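Local coordinates for Tv2483 (Treponema vincentii, PDB 6DET), which binds L-arginine with high selectivity as a treponemal solute-binding lipoprotein and probably hands it to an ABC transporter for uptake, at residues A[36-42]-A[74-80]; A[47-51]-A[253-257]; A[87-91]-A[109-113]; A[143-149]-A[167-173]. One frame throughout, in Å; residues are numbered along the deposited sequence.

Interaction 1. Residues A[36-42]-A[74-80]; sequences SALVIGV and GIHPIFY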
loop_
_atom_site.group_PDB
_atom_site.type_symbol
_atom_site.label_atom_id
_atom_site.label_comp_id
_atom_site.label_asym_id
_atom_site.label_seq_id
_atom_site.Cartn_x
_atom_site.Cartn_y
_atom_site.Cartn_z
ATOM N N SER A 36 5.682 5.461 24.699
ATOM C CA SER A 36 4.890 4.244 24.823
ATOM C C SER A 36 3.802 4.220 23.757
ATOM O O SER A 36 2.672 3.800 23.999
ATOM C CB SER A 36 4.296 4.093 26.221
ATOM O OG SER A 36 4.048 2.721 26.488
ATOM N N ALA A 37 4.152 4.695 22.576
ATOM C CA ALA A 37 3.194 4.713 21.480
ATOM C C ALA A 37 3.892 4.757 20.137
ATOM O O ALA A 37 4.941 5.379 19.987
ATOM C CB ALA A 37 2.283 5.923 21.610
ATOM N N LEU A 38 3.243 4.165 19.132
ATOM C CA LEU A 38 3.741 4.208 17.774
ATOM C C LEU A 38 2.619 4.773 16.924
ATOM O O LEU A 38 1.489 4.281 17.004
ATOM C CB LEU A 38 4.142 2.835 17.259
ATOM C CG LEU A 38 4.758 2.847 15.857
ATOM C CD1 LEU A 38 6.168 3.430 15.839
ATOM C CD2 LEU A 38 4.787 1.437 15.266
ATOM N N VAL A 39 2.916 5.840 16.194
ATOM C CA VAL A 39 1.924 6.505 15.342
ATOM C C VAL A 39 2.087 5.962 13.931
ATOM O O VAL A 39 3.120 6.177 13.277
ATOM C CB VAL A 39 2.070 8.031 15.387
ATOM C CG1 VAL A 39 1.068 8.687 14.442
ATOM C CG2 VAL A 39 1.880 8.545 16.818
ATOM N N ILE A 40 1.070 5.235 13.463
ATOM C CA ILE A 40 1.101 4.559 12.166
ATOM C C ILE A 40 0.187 5.368 11.243
ATOM O O ILE A 40 -1.023 5.399 11.456
ATOM C CB ILE A 40 0.613 3.100 12.264
ATOM C CG1 ILE A 40 1.429 2.294 13.298
ATOM C CG2 ILE A 40 0.649 2.418 10.890
ATOM C CD1 ILE A 40 0.615 1.945 14.525
ATOM N N GLY A 41 0.757 6.063 10.263
ATOM C CA GLY A 41 -0.046 6.805 9.305
ATOM C C GLY A 41 -0.660 5.866 8.284
ATOM O O GLY A 41 0.026 5.001 7.733
ATOM N N VAL A 42 -1.954 6.050 8.015
ATOM C CA VAL A 42 -2.664 5.189 7.075
ATOM C C VAL A 42 -3.588 6.048 6.234
ATOM O O VAL A 42 -4.132 7.059 6.700
ATOM C CB VAL A 42 -3.490 4.083 7.786
ATOM C CG1 VAL A 42 -2.570 3.045 8.440
ATOM C CG2 VAL A 42 -4.402 4.697 8.840
ATOM N N GLY A 74 4.771 -3.621 24.108
ATOM C CA GLY A 74 4.368 -2.891 25.298
ATOM C C GLY A 74 4.033 -1.432 25.052
ATOM O O GLY A 74 4.114 -0.623 25.988
ATOM N N ILE A 75 3.605 -1.082 23.834
ATOM C CA ILE A 75 3.349 0.294 23.431
ATOM C C ILE A 75 1.976 0.360 22.782
ATOM O O ILE A 75 1.449 -0.643 22.287
ATOM C CB ILE A 75 4.425 0.842 22.455
ATOM C CG1 ILE A 75 4.425 0.072 21.131
ATOM C CG2 ILE A 75 5.812 0.788 23.115
ATOM C CD1 ILE A 75 5.490 0.534 20.147
ATOM N N HIS A 76 1.420 1.596 22.726
ATOM C CA HIS A 76 0.071 1.770 22.193
ATOM C C HIS A 76 0.121 2.108 20.706
ATOM O O HIS A 76 0.856 3.022 20.302
ATOM C CB HIS A 76 -0.668 2.872 22.959
ATOM C CG HIS A 76 -2.090 3.058 22.523
ATOM N ND1 HIS A 76 -3.034 2.056 22.617
ATOM C CD2 HIS A 76 -2.726 4.125 21.981
ATOM C CE1 HIS A 76 -4.190 2.500 22.154
ATOM N NE2 HIS A 76 -4.030 3.751 21.761
ATOM N N PRO A 77 -0.616 1.387 19.849
ATOM C CA PRO A 77 -0.644 1.734 18.428
ATOM C C PRO A 77 -1.645 2.849 18.189
ATOM O O PRO A 77 -2.764 2.782 18.687
ATOM C CB PRO A 77 -1.103 0.433 17.759
ATOM C CG PRO A 77 -2.009 -0.181 18.782
ATOM C CD PRO A 77 -1.390 0.162 20.134
ATOM N N ILE A 78 -1.239 3.872 17.448
ATOM C CA ILE A 78 -2.134 4.966 17.075
ATOM C C ILE A 78 -2.246 4.984 15.560
ATOM O O ILE A 78 -1.278 5.305 14.854
ATOM C CB ILE A 78 -1.648 6.321 17.602
ATOM C CG1 ILE A 78 -1.611 6.328 19.134
ATOM C CG2 ILE A 78 -2.573 7.460 17.090
ATOM C CD1 ILE A 78 -0.875 7.498 19.682
ATOM N N PHE A 79 -3.431 4.685 15.039
ATOM C CA PHE A 79 -3.618 4.634 13.595
ATOM C C PHE A 79 -4.129 6.001 13.201
ATOM O O PHE A 79 -5.229 6.380 13.589
ATOM C CB PHE A 79 -4.553 3.498 13.196
ATOM C CG PHE A 79 -3.961 2.138 13.480
ATOM C CD1 PHE A 79 -3.016 1.615 12.632
ATOM C CD2 PHE A 79 -4.324 1.424 14.606
ATOM C CE1 PHE A 79 -2.433 0.370 12.884
ATOM C CE2 PHE A 79 -3.743 0.181 14.880
ATOM C CZ PHE A 79 -2.809 -0.346 14.001
ATOM N N TYR A 80 -3.297 6.758 12.491
ATOM C CA TYR A 80 -3.554 8.165 12.237
ATOM C C TYR A 80 -3.895 8.327 10.767
ATOM O O TYR A 80 -3.026 8.101 9.904
ATOM C CB TYR A 80 -2.363 9.054 12.596
ATOM C CG TYR A 80 -2.729 10.531 12.463
ATOM C CD1 TYR A 80 -3.964 11.001 12.915
ATOM C CD2 TYR A 80 -1.870 11.447 11.870
ATOM C CE1 TYR A 80 -4.328 12.328 12.787
ATOM C CE2 TYR A 80 -2.231 12.789 11.742
ATOM C CZ TYR A 80 -3.464 13.218 12.205
ATOM O OH TYR A 80 -3.850 14.536 12.089
HETATM O O HOH W 1 6.511 1.593 26.698
#
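I40 and F79 lie side by side on one face of a parallel strand pair, pointing the same way, in a beta-alpha-beta crossover through helix 61-73, the small 51-52/58-59 hairpin being inserted before the helix. I40 CD1 sits over the face of the F79 ring, 4.2 Å from its centroid and 26° off the ring normal, a CH-pi contact. V42 CG1 comes to the edge of the same ring, near its plane. I40 CD1 also reaches P77 CB, and helix 61-73 packs on this face through F66, I63 and T67.

On the other face, the tip of I78 does the bridging: its CD1 lies 4.0 Å from A37 CB and 4.1 Å from V39 CG2, the two branched side chains meeting at a slant. V39 has CG1 anti to the backbone N (chi1 177°), which carries that methyl alongside Y80 CB, 3.9 Å away, while the Y80 ring leads off.

Six backbone hydrogen bonds, the first H76 N to S36 O and the last V42 N to Y80 O, link strands twisted by 25°, the donor changing strand each time. At the start, water 1 lies 2.7 Å from S36 OG and donates a weak bond to G74 O.

Interaction 2. Residues A[47-51]-A[253-257]; sequences PILSF and KWFGS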
loop_
_atom_site.group_PDB
_atom_site.type_symbol
_atom_site.label_atom_id
_atom_site.label_comp_id
_atom_site.label_asym_id
_atom_site.label_seq_id
_atom_site.Cartn_x
_atom_site.Cartn_y
_atom_site.Cartn_z
ATOM N N PRO A 47 -9.044 -0.922 0.724
ATOM C CA PRO A 47 -9.686 -2.209 1.048
ATOM C C PRO A 47 -8.690 -3.266 1.517
ATOM O O PRO A 47 -7.522 -3.275 1.115
ATOM C CB PRO A 47 -10.361 -2.618 -0.275
ATOM C CG PRO A 47 -10.597 -1.296 -1.013
ATOM C CD PRO A 47 -9.343 -0.486 -0.655
ATOM N N ILE A 48 -9.172 -4.153 2.399
ATOM C CA ILE A 48 -8.390 -5.231 3.027
ATOM C C ILE A 48 -7.280 -4.758 3.973
ATOM O O ILE A 48 -7.148 -5.289 5.082
ATOM C CB ILE A 48 -7.817 -6.177 1.952
ATOM C CG1 ILE A 48 -8.889 -6.484 0.892
ATOM C CG2 ILE A 48 -7.334 -7.450 2.613
ATOM C CD1 ILE A 48 -8.487 -7.559 -0.157
ATOM N N LEU A 49 -6.459 -3.783 3.561
ATOM C CA LEU A 49 -5.284 -3.405 4.354
ATOM C C LEU A 49 -5.613 -2.446 5.502
ATOM O O LEU A 49 -5.072 -2.594 6.605
ATOM C CB LEU A 49 -4.244 -2.756 3.444
ATOM C CG LEU A 49 -3.685 -3.609 2.276
ATOM C CD1 LEU A 49 -2.626 -2.795 1.529
ATOM C CD2 LEU A 49 -3.113 -4.919 2.792
ATOM N N SER A 50 -6.459 -1.442 5.262
ATOM C CA SER A 50 -6.742 -0.416 6.264
ATOM C C SER A 50 -7.933 0.399 5.801
ATOM O O SER A 50 -7.759 1.354 5.041
ATOM C CB SER A 50 -5.556 0.531 6.506
ATOM O OG SER A 50 -5.100 1.110 5.297
ATOM N N PHE A 51 -9.120 -0.003 6.247
ATOM C CA PHE A 51 -10.381 0.583 5.796
ATOM C C PHE A 51 -11.326 0.673 6.994
ATOM O O PHE A 51 -11.030 0.181 8.086
ATOM C CB PHE A 51 -10.992 -0.238 4.658
ATOM C CG PHE A 51 -11.441 -1.607 5.079
ATOM C CD1 PHE A 51 -10.534 -2.659 5.131
ATOM C CD2 PHE A 51 -12.759 -1.846 5.437
ATOM C CE1 PHE A 51 -10.935 -3.921 5.550
ATOM C CE2 PHE A 51 -13.171 -3.103 5.841
ATOM C CZ PHE A 51 -12.249 -4.152 5.894
ATOM N N LYS A 253 -7.056 -14.859 7.180
ATOM C CA LYS A 253 -8.272 -14.125 7.536
ATOM C C LYS A 253 -8.675 -13.141 6.449
ATOM O O LYS A 253 -9.852 -13.071 6.058
ATOM C CB LYS A 253 -8.048 -13.390 8.855
ATOM C CG LYS A 253 -9.168 -12.446 9.306
ATOM C CD LYS A 253 -8.649 -11.570 10.477
ATOM C CE LYS A 253 -9.614 -10.484 10.915
ATOM N NZ LYS A 253 -9.000 -9.681 12.014
ATOM N N TRP A 254 -7.722 -12.343 5.969
ATOM C CA TRP A 254 -8.051 -11.217 5.097
ATOM C C TRP A 254 -8.013 -11.558 3.606
ATOM O O TRP A 254 -8.736 -10.925 2.817
ATOM C CB TRP A 254 -7.094 -10.057 5.373
ATOM C CG TRP A 254 -7.360 -9.393 6.681
ATOM C CD1 TRP A 254 -6.604 -9.471 7.810
ATOM C CD2 TRP A 254 -8.490 -8.571 7.007
ATOM N NE1 TRP A 254 -7.185 -8.733 8.818
ATOM C CE2 TRP A 254 -8.347 -8.173 8.346
ATOM C CE3 TRP A 254 -9.600 -8.132 6.291
ATOM C CZ2 TRP A 254 -9.280 -7.344 8.984
ATOM C CZ3 TRP A 254 -10.524 -7.319 6.929
ATOM C CH2 TRP A 254 -10.357 -6.942 8.257
ATOM N N PHE A 255 -7.191 -12.536 3.207
ATOM C CA PHE A 255 -6.959 -12.864 1.811
ATOM C C PHE A 255 -7.414 -14.265 1.425
ATOM O O PHE A 255 -7.476 -14.557 0.235
ATOM C CB PHE A 255 -5.456 -12.751 1.467
ATOM C CG PHE A 255 -4.880 -11.359 1.625
ATOM C CD1 PHE A 255 -5.236 -10.338 0.757
ATOM C CD2 PHE A 255 -3.967 -11.089 2.640
ATOM C CE1 PHE A 255 -4.721 -9.045 0.919
ATOM C CE2 PHE A 255 -3.420 -9.821 2.784
ATOM C CZ PHE A 255 -3.812 -8.792 1.928
ATOM N N GLY A 256 -7.694 -15.143 2.381
ATOM C CA GLY A 256 -8.077 -16.508 2.083
ATOM C C GLY A 256 -6.905 -17.472 1.954
ATOM O O GLY A 256 -7.128 -18.686 1.848
ATOM N N SER A 257 -5.681 -16.960 1.940
ATOM C CA SER A 257 -4.453 -17.766 1.931
ATOM C C SER A 257 -3.329 -16.966 2.563
ATOM O O SER A 257 -3.467 -15.765 2.844
ATOM C CB SER A 257 -4.079 -18.182 0.505
ATOM O OG SER A 257 -3.637 -17.056 -0.233
#
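I48 and F255 make the tightest apolar contact between the loop 47-51, which follows strand 37-42, and the end of the late helix 246-255; both lie beside helix 61-73. The branch methyl CG2 of I48 does the touching, 3.5 Å from F255 CE1, and it is shared: the same methyl lies 3.8 Å from W254 CB. Placed opposite the I48 amide nitrogen, CG2 is sent between the two aromatic residues. L49 adds a second methyl: its CD2 lies 4.0 Å from F255 CZ, at the ring edge and near its plane.

Aromatic contact comes from F51 and W254, whose side chains approach from opposite directions. W254 CZ3 arrives at the edge of the F51 ring, 3.7 Å from F51 CE1, with the F51 plane and that of the indole's six-membered ring 89° apart.

One polar atom of the loop, the carbonyl oxygen I48 O, lies over a face of the indole, toward its rim, 3.9 Å from W254 CE3; the methylene K253 CE lies over the opposite face. W254 NE1 gives its hydrogen to D64 OD2, which also takes a salt bridge from K253 NZ, and Y61 packs edge-to-face on F255.

The loop therefore meets the helix end through methyls and aromatic carbons, as plain apolar packing, while the indole N-H is satisfied by D64, outside the contact.

Interaction 3. Residues A[87-91]-A[109-113]; sequences KEILL and RKQHY. With ARG (arginine), chain B.
Helix 87-92 faces the loop 109-113 at a distance, with the closest CA atoms, those of E88 and H112, 8.0 Å apart, and H112 N and, more weakly, Y113 N bond back to R109 O. Side chains fill the interval. E88 stretches out fully, its chain leaving on the side opposite the amide nitrogen (chi1 -169°), and brings OE2 to H112 ND1 at 2.8 Å. The N-H points nearly straight at the oxygen (164°), which lies in the imidazole plane but is met on its syn side, 32° out of the carboxylate plane. Water 3 donates to both E88 OE2 and H112 O, so one carboxylate oxygen takes two bonds.

The Y113 ring reaches toward the helix: L91 CD2 meets the ring edge, 3.6 Å from Y113 CD1, and Y113 OH lies 3.3 Å from E88 CB.

In this family 3 solute-binding protein the loop also supplies R109 to the arginine pocket. Its guanidinium grips the ligand carboxylate edge-on through two nearly straight bonds, R109 NH1 to ARG O at 2.8 Å and R109 NH2 to ARG OXT at 3.1 Å. NH1 also bonds to S104 O, and F103 makes a cation-pi contact with the group. Water 2 accepts from both R109 NH2 and K87 NZ, joining the two cations; K87 NZ further donates to the carbonyl oxygens of D150 and W84.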
loop_
_atom_site.group_PDB
_atom_site.type_symbol
_atom_site.label_atom_id
_atom_site.label_comp_id
_atom_site.label_asym_id
_atom_site.label_seq_id
_atom_site.Cartn_x
_atom_site.Cartn_y
_atom_site.Cartn_z
ATOM N N LYS A 87 2.528 12.297 3.039
ATOM C CA LYS A 87 3.073 11.277 3.926
ATOM C C LYS A 87 4.536 11.545 4.251
ATOM O O LYS A 87 4.965 11.330 5.388
ATOM C CB LYS A 87 2.876 9.872 3.308
ATOM C CG LYS A 87 3.506 9.616 1.941
ATOM C CD LYS A 87 3.090 8.251 1.404
ATOM C CE LYS A 87 3.573 8.088 -0.027
ATOM N NZ LYS A 87 2.850 9.059 -0.933
ATOM N N GLU A 88 5.323 12.022 3.285
ATOM C CA GLU A 88 6.746 12.250 3.549
ATOM C C GLU A 88 6.953 13.372 4.568
ATOM O O GLU A 88 7.802 13.265 5.468
ATOM C CB GLU A 88 7.465 12.580 2.242
ATOM C CG GLU A 88 8.964 12.570 2.415
ATOM C CD GLU A 88 9.732 12.905 1.153
ATOM O OE1 GLU A 88 9.112 13.366 0.171
ATOM O OE2 GLU A 88 10.972 12.717 1.161
ATOM N N ILE A 89 6.204 14.457 4.422
ATOM C CA ILE A 89 6.297 15.571 5.362
ATOM C C ILE A 89 5.806 15.161 6.742
ATOM O O ILE A 89 6.426 15.498 7.755
ATOM C CB ILE A 89 5.502 16.780 4.825
ATOM C CG1 ILE A 89 6.042 17.239 3.467
ATOM C CG2 ILE A 89 5.522 17.932 5.850
ATOM C CD1 ILE A 89 7.534 17.535 3.429
ATOM N N LEU A 90 4.680 14.443 6.817
ATOM C CA LEU A 90 4.148 14.060 8.125
ATOM C C LEU A 90 5.119 13.154 8.868
ATOM O O LEU A 90 5.286 13.268 10.091
ATOM C CB LEU A 90 2.803 13.371 7.964
ATOM C CG LEU A 90 1.714 14.325 7.399
ATOM C CD1 LEU A 90 0.528 13.496 6.930
ATOM C CD2 LEU A 90 1.325 15.308 8.435
ATOM N N LEU A 91 5.758 12.242 8.136
ATOM C CA LEU A 91 6.766 11.368 8.729
ATOM C C LEU A 91 8.000 12.153 9.169
ATOM O O LEU A 91 8.471 12.019 10.310
ATOM C CB LEU A 91 7.133 10.292 7.709
ATOM C CG LEU A 91 8.183 9.258 8.137
ATOM C CD1 LEU A 91 7.644 8.416 9.273
ATOM C CD2 LEU A 91 8.586 8.377 6.948
ATOM N N ARG A 109 12.118 5.775 -3.710
ATOM C CA ARG A 109 11.763 5.880 -2.296
ATOM C C ARG A 109 12.872 5.386 -1.364
ATOM O O ARG A 109 12.927 5.816 -0.198
ATOM C CB ARG A 109 10.481 5.109 -2.036
ATOM C CG ARG A 109 9.276 5.822 -2.565
ATOM C CD ARG A 109 8.014 4.978 -2.437
ATOM N NE ARG A 109 6.819 5.761 -2.810
ATOM C CZ ARG A 109 5.567 5.322 -2.704
ATOM N NH1 ARG A 109 5.329 4.091 -2.255
ATOM N NH2 ARG A 109 4.546 6.130 -3.040
ATOM N N LYS A 110 13.778 4.534 -1.855
ATOM C CA LYS A 110 14.935 4.138 -1.052
ATOM C C LYS A 110 15.802 5.327 -0.671
ATOM O O LYS A 110 16.541 5.249 0.325
ATOM C CB LYS A 110 15.801 3.100 -1.798
ATOM C CG LYS A 110 15.126 1.743 -1.911
ATOM C CD LYS A 110 15.970 0.704 -2.690
ATOM C CE LYS A 110 15.260 -0.655 -2.718
ATOM N NZ LYS A 110 15.837 -1.637 -3.705
ATOM N N GLN A 111 15.755 6.405 -1.447
ATOM C CA GLN A 111 16.495 7.625 -1.144
ATOM C C GLN A 111 15.741 8.561 -0.211
ATOM O O GLN A 111 16.277 9.608 0.150
ATOM C CB GLN A 111 16.824 8.396 -2.428
ATOM C CG GLN A 111 17.394 7.573 -3.556
ATOM C CD GLN A 111 18.671 6.866 -3.173
ATOM O OE1 GLN A 111 19.452 7.366 -2.364
ATOM N NE2 GLN A 111 18.892 5.691 -3.753
ATOM N N HIS A 112 14.508 8.232 0.169
ATOM C CA HIS A 112 13.692 9.126 0.979
ATOM C C HIS A 112 13.215 8.498 2.265
ATOM O O HIS A 112 12.744 9.224 3.153
ATOM C CB HIS A 112 12.443 9.584 0.206
ATOM C CG HIS A 112 12.733 10.445 -0.978
ATOM N ND1 HIS A 112 12.368 11.772 -1.032
ATOM C CD2 HIS A 112 13.328 10.167 -2.160
ATOM C CE1 HIS A 112 12.736 12.280 -2.193
ATOM N NE2 HIS A 112 13.320 11.327 -2.896
ATOM N N TYR A 113 13.299 7.181 2.388
ATOM C CA TYR A 113 12.728 6.441 3.503
ATOM C C TYR A 113 13.627 5.276 3.861
ATOM O O TYR A 113 14.338 4.732 3.000
ATOM C CB TYR A 113 11.342 5.850 3.171
ATOM C CG TYR A 113 10.270 6.817 2.711
ATOM C CD1 TYR A 113 9.416 7.411 3.627
ATOM C CD2 TYR A 113 10.066 7.083 1.355
ATOM C CE1 TYR A 113 8.410 8.251 3.226
ATOM C CE2 TYR A 113 9.071 7.936 0.941
ATOM C CZ TYR A 113 8.240 8.518 1.880
ATOM O OH TYR A 113 7.227 9.365 1.478
HETATM N N ARG B . 1.069 1.260 -3.167
HETATM C CA ARG B . 0.624 2.677 -3.126
HETATM C C ARG B . 1.799 3.564 -2.729
HETATM O O ARG B . 2.764 3.041 -2.140
HETATM C CB ARG B . -0.522 2.866 -2.134
HETATM C CG ARG B . -1.819 2.169 -2.527
HETATM C CD ARG B . -2.929 2.296 -1.487
HETATM N NE ARG B . -3.335 3.680 -1.345
HETATM C CZ ARG B . -3.060 4.452 -0.299
HETATM N NH1 ARG B . -3.465 5.725 -0.334
HETATM N NH2 ARG B . -2.381 3.983 0.749
HETATM O OXT ARG B . 1.767 4.778 -2.976
HETATM O O HOH W 2 5.138 8.939 -2.945
HETATM O O HOH W 3 12.616 11.954 3.087
#

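Interaction 4. Residues A[143-149]-A[167-173]; sequences RTIAVEA and VIIKAMA. With ARG (arginine), chain B.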
loop_
_atom_site.group_PDB
_atom_site.type_symbol
_atom_site.label_atom_id
_atom_site.label_comp_id
_atom_site.label_asym_id
_atom_site.label_seq_id
_atom_site.Cartn_x
_atom_site.Cartn_y
_atom_site.Cartn_z
ATOM N N ARG A 143 -5.457 7.283 -24.648
ATOM C CA ARG A 143 -6.549 7.206 -23.697
ATOM C C ARG A 143 -6.206 8.066 -22.490
ATOM O O ARG A 143 -5.080 8.533 -22.333
ATOM C CB ARG A 143 -6.795 5.766 -23.237
ATOM C CG ARG A 143 -7.031 4.762 -24.343
ATOM C CD ARG A 143 -8.399 4.884 -24.966
ATOM N NE ARG A 143 -8.619 3.779 -25.888
ATOM C CZ ARG A 143 -9.656 3.676 -26.712
ATOM N NH1 ARG A 143 -10.592 4.617 -26.738
ATOM N NH2 ARG A 143 -9.755 2.624 -27.512
ATOM N N THR A 144 -7.192 8.244 -21.626
ATOM C CA THR A 144 -6.994 8.861 -20.324
ATOM C C THR A 144 -7.059 7.794 -19.249
ATOM O O THR A 144 -8.015 7.012 -19.197
ATOM C CB THR A 144 -8.060 9.928 -20.088
ATOM O OG1 THR A 144 -7.896 10.941 -21.073
ATOM C CG2 THR A 144 -7.949 10.538 -18.695
ATOM N N ILE A 145 -6.063 7.779 -18.369
ATOM C CA ILE A 145 -5.960 6.759 -17.341
ATOM C C ILE A 145 -5.822 7.446 -15.995
ATOM O O ILE A 145 -4.993 8.352 -15.837
ATOM C CB ILE A 145 -4.769 5.818 -17.578
ATOM C CG1 ILE A 145 -4.857 5.230 -18.991
ATOM C CG2 ILE A 145 -4.738 4.738 -16.476
ATOM C CD1 ILE A 145 -3.717 4.312 -19.344
ATOM N N ALA A 146 -6.634 7.023 -15.035
ATOM C CA ALA A 146 -6.650 7.644 -13.716
ATOM C C ALA A 146 -5.779 6.830 -12.776
ATOM O O ALA A 146 -5.752 5.593 -12.834
ATOM C CB ALA A 146 -8.068 7.757 -13.141
ATOM N N VAL A 147 -5.064 7.543 -11.915
ATOM C CA VAL A 147 -4.215 6.918 -10.909
ATOM C C VAL A 147 -4.448 7.650 -9.600
ATOM O O VAL A 147 -4.805 8.832 -9.579
ATOM C CB VAL A 147 -2.719 6.945 -11.302
ATOM C CG1 VAL A 147 -2.526 6.335 -12.686
ATOM C CG2 VAL A 147 -2.142 8.374 -11.239
ATOM N N GLU A 148 -4.254 6.945 -8.501
ATOM C CA GLU A 148 -4.227 7.615 -7.210
ATOM C C GLU A 148 -2.980 8.510 -7.113
ATOM O O GLU A 148 -1.868 8.103 -7.470
ATOM C CB GLU A 148 -4.287 6.569 -6.092
ATOM C CG GLU A 148 -4.494 7.157 -4.721
ATOM C CD GLU A 148 -4.576 6.106 -3.592
ATOM O OE1 GLU A 148 -4.169 4.926 -3.761
ATOM O OE2 GLU A 148 -5.026 6.495 -2.492
ATOM N N ALA A 149 -3.174 9.752 -6.680
ATOM C CA ALA A 149 -2.066 10.691 -6.580
ATOM C C ALA A 149 -0.994 10.188 -5.624
ATOM O O ALA A 149 -1.291 9.566 -4.604
ATOM C CB ALA A 149 -2.550 12.050 -6.087
ATOM N N VAL A 167 -0.498 8.853 -23.414
ATOM C CA VAL A 167 -1.530 8.707 -22.397
ATOM C C VAL A 167 -1.712 10.047 -21.699
ATOM O O VAL A 167 -0.760 10.820 -21.553
ATOM C CB VAL A 167 -1.171 7.596 -21.392
ATOM C CG1 VAL A 167 -2.149 7.567 -20.240
ATOM C CG2 VAL A 167 -1.157 6.253 -22.092
ATOM N N ILE A 168 -2.949 10.326 -21.297
ATOM C CA ILE A 168 -3.271 11.406 -20.369
ATOM C C ILE A 168 -3.493 10.775 -19.006
ATOM O O ILE A 168 -4.308 9.856 -18.872
ATOM C CB ILE A 168 -4.523 12.176 -20.824
ATOM C CG1 ILE A 168 -4.355 12.669 -22.258
ATOM C CG2 ILE A 168 -4.817 13.358 -19.894
ATOM C CD1 ILE A 168 -5.646 13.224 -22.863
ATOM N N ILE A 169 -2.778 11.252 -17.992
ATOM C CA ILE A 169 -2.869 10.691 -16.647
ATOM C C ILE A 169 -3.629 11.664 -15.753
ATOM O O ILE A 169 -3.274 12.847 -15.659
ATOM C CB ILE A 169 -1.481 10.375 -16.089
ATOM C CG1 ILE A 169 -0.849 9.280 -16.955
ATOM C CG2 ILE A 169 -1.585 9.923 -14.645
ATOM C CD1 ILE A 169 0.618 9.060 -16.701
ATOM N N LYS A 170 -4.698 11.179 -15.118
ATOM C CA LYS A 170 -5.466 11.981 -14.165
ATOM C C LYS A 170 -5.222 11.423 -12.772
ATOM O O LYS A 170 -5.489 10.246 -12.520
ATOM C CB LYS A 170 -6.963 11.977 -14.475
ATOM C CG LYS A 170 -7.349 12.906 -15.601
ATOM C CD LYS A 170 -8.848 12.940 -15.814
ATOM C CE LYS A 170 -9.197 13.833 -16.987
ATOM N NZ LYS A 170 -8.697 15.220 -16.794
ATOM N N ALA A 171 -4.728 12.268 -11.874
ATOM C CA ALA A 171 -4.457 11.875 -10.499
ATOM C C ALA A 171 -5.647 12.231 -9.619
ATOM O O ALA A 171 -6.151 13.360 -9.674
ATOM C CB ALA A 171 -3.198 12.560 -9.970
ATOM N N MET A 172 -6.090 11.271 -8.819
ATOM C CA MET A 172 -7.235 11.433 -7.941
ATOM C C MET A 172 -6.862 11.116 -6.498
ATOM O O MET A 172 -5.851 10.469 -6.217
ATOM C CB MET A 172 -8.371 10.547 -8.434
ATOM C CG MET A 172 -8.498 10.666 -9.942
ATOM S SD MET A 172 -10.092 10.175 -10.602
ATOM C CE MET A 172 -10.087 11.100 -12.141
ATOM N N ALA A 173 -7.686 11.602 -5.573
ATOM C CA ALA A 173 -7.339 11.579 -4.157
ATOM C C ALA A 173 -7.737 10.304 -3.424
ATOM O O ALA A 173 -7.203 10.044 -2.334
ATOM C CB ALA A 173 -8.002 12.769 -3.445
HETATM N N ARG B . 1.069 1.260 -3.167
HETATM C CA ARG B . 0.624 2.677 -3.126
HETATM C C ARG B . 1.799 3.564 -2.729
HETATM O O ARG B . 2.764 3.041 -2.140
HETATM C CB ARG B . -0.522 2.866 -2.134
HETATM C CG ARG B . -1.819 2.169 -2.527
HETATM C CD ARG B . -2.929 2.296 -1.487
HETATM N NE ARG B . -3.335 3.680 -1.345
HETATM C CZ ARG B . -3.060 4.452 -0.299
HETATM N NH1 ARG B . -3.465 5.725 -0.334
HETATM N NH2 ARG B . -2.381 3.983 0.749
HETATM O OXT ARG B . 1.767 4.778 -2.976
#
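E148 and M172 close a pair of strands where their side chains diverge, and E148, turned away from its neighbour, reaches into the ligand pocket. Strands 143-148 and 167-172 are the parallel pair of a beta-alpha-beta unit, with helix 153-158 between them in the chain. The E148 chain, starting beside its own carbonyl carbon (chi1 -170°) and then running straight, places both carboxylate oxygens at the ligand guanidinium: ARG NE donates to E148 OE1 and ARG NH1 to E148 OE2, both at 2.8 Å.

Behind it, six backbone hydrogen bonds, the first from I168 N to R143 O and the last from A149 N to M172 O, join the strands, whose directions cross at 30°. On the face with helix 153-158, V147 CG2 meets I169 CG2 at 3.8 Å and I145 CD1 meets V167 CG1 at 3.7 Å, both pairs slanting across each other; L157 of the helix touches I145, V147 and I169.

On the other face, T144 CG2 meets the methylenes of K170 at a slant, 3.9 Å from K170 CD, while the lysine's end leads away. T144 OG1 sits 3.6 Å from I168 CB. M172 extends back along the strands until its thioether end reaches a small partner, M172 CE lying 4.0 Å from A146 CB.

From the N terminus, interaction 1 comes first, pairing strand 37-42 with strand 76-81 across the turn of chain that carries helix 61-73. Residues 47-51 leave from within that loop and meet 253-257 at the end of helix 246-255, so interaction 2 crosses interaction 1 and encloses interactions 3 and 4; V42 CB and S50 OG bring the first two into touch. Interaction 3 follows in series, closing the loop that carries strand 98-104 and tying helix 87-92 to the chain before strand 114-115. Interaction 4 closes a later, separate loop, on the opposite side of the chain's centre from interaction 1 but in the same sheet. Interactions 3 and 4 hold opposite ends of the bound arginine, its carboxylate and its guanidinium.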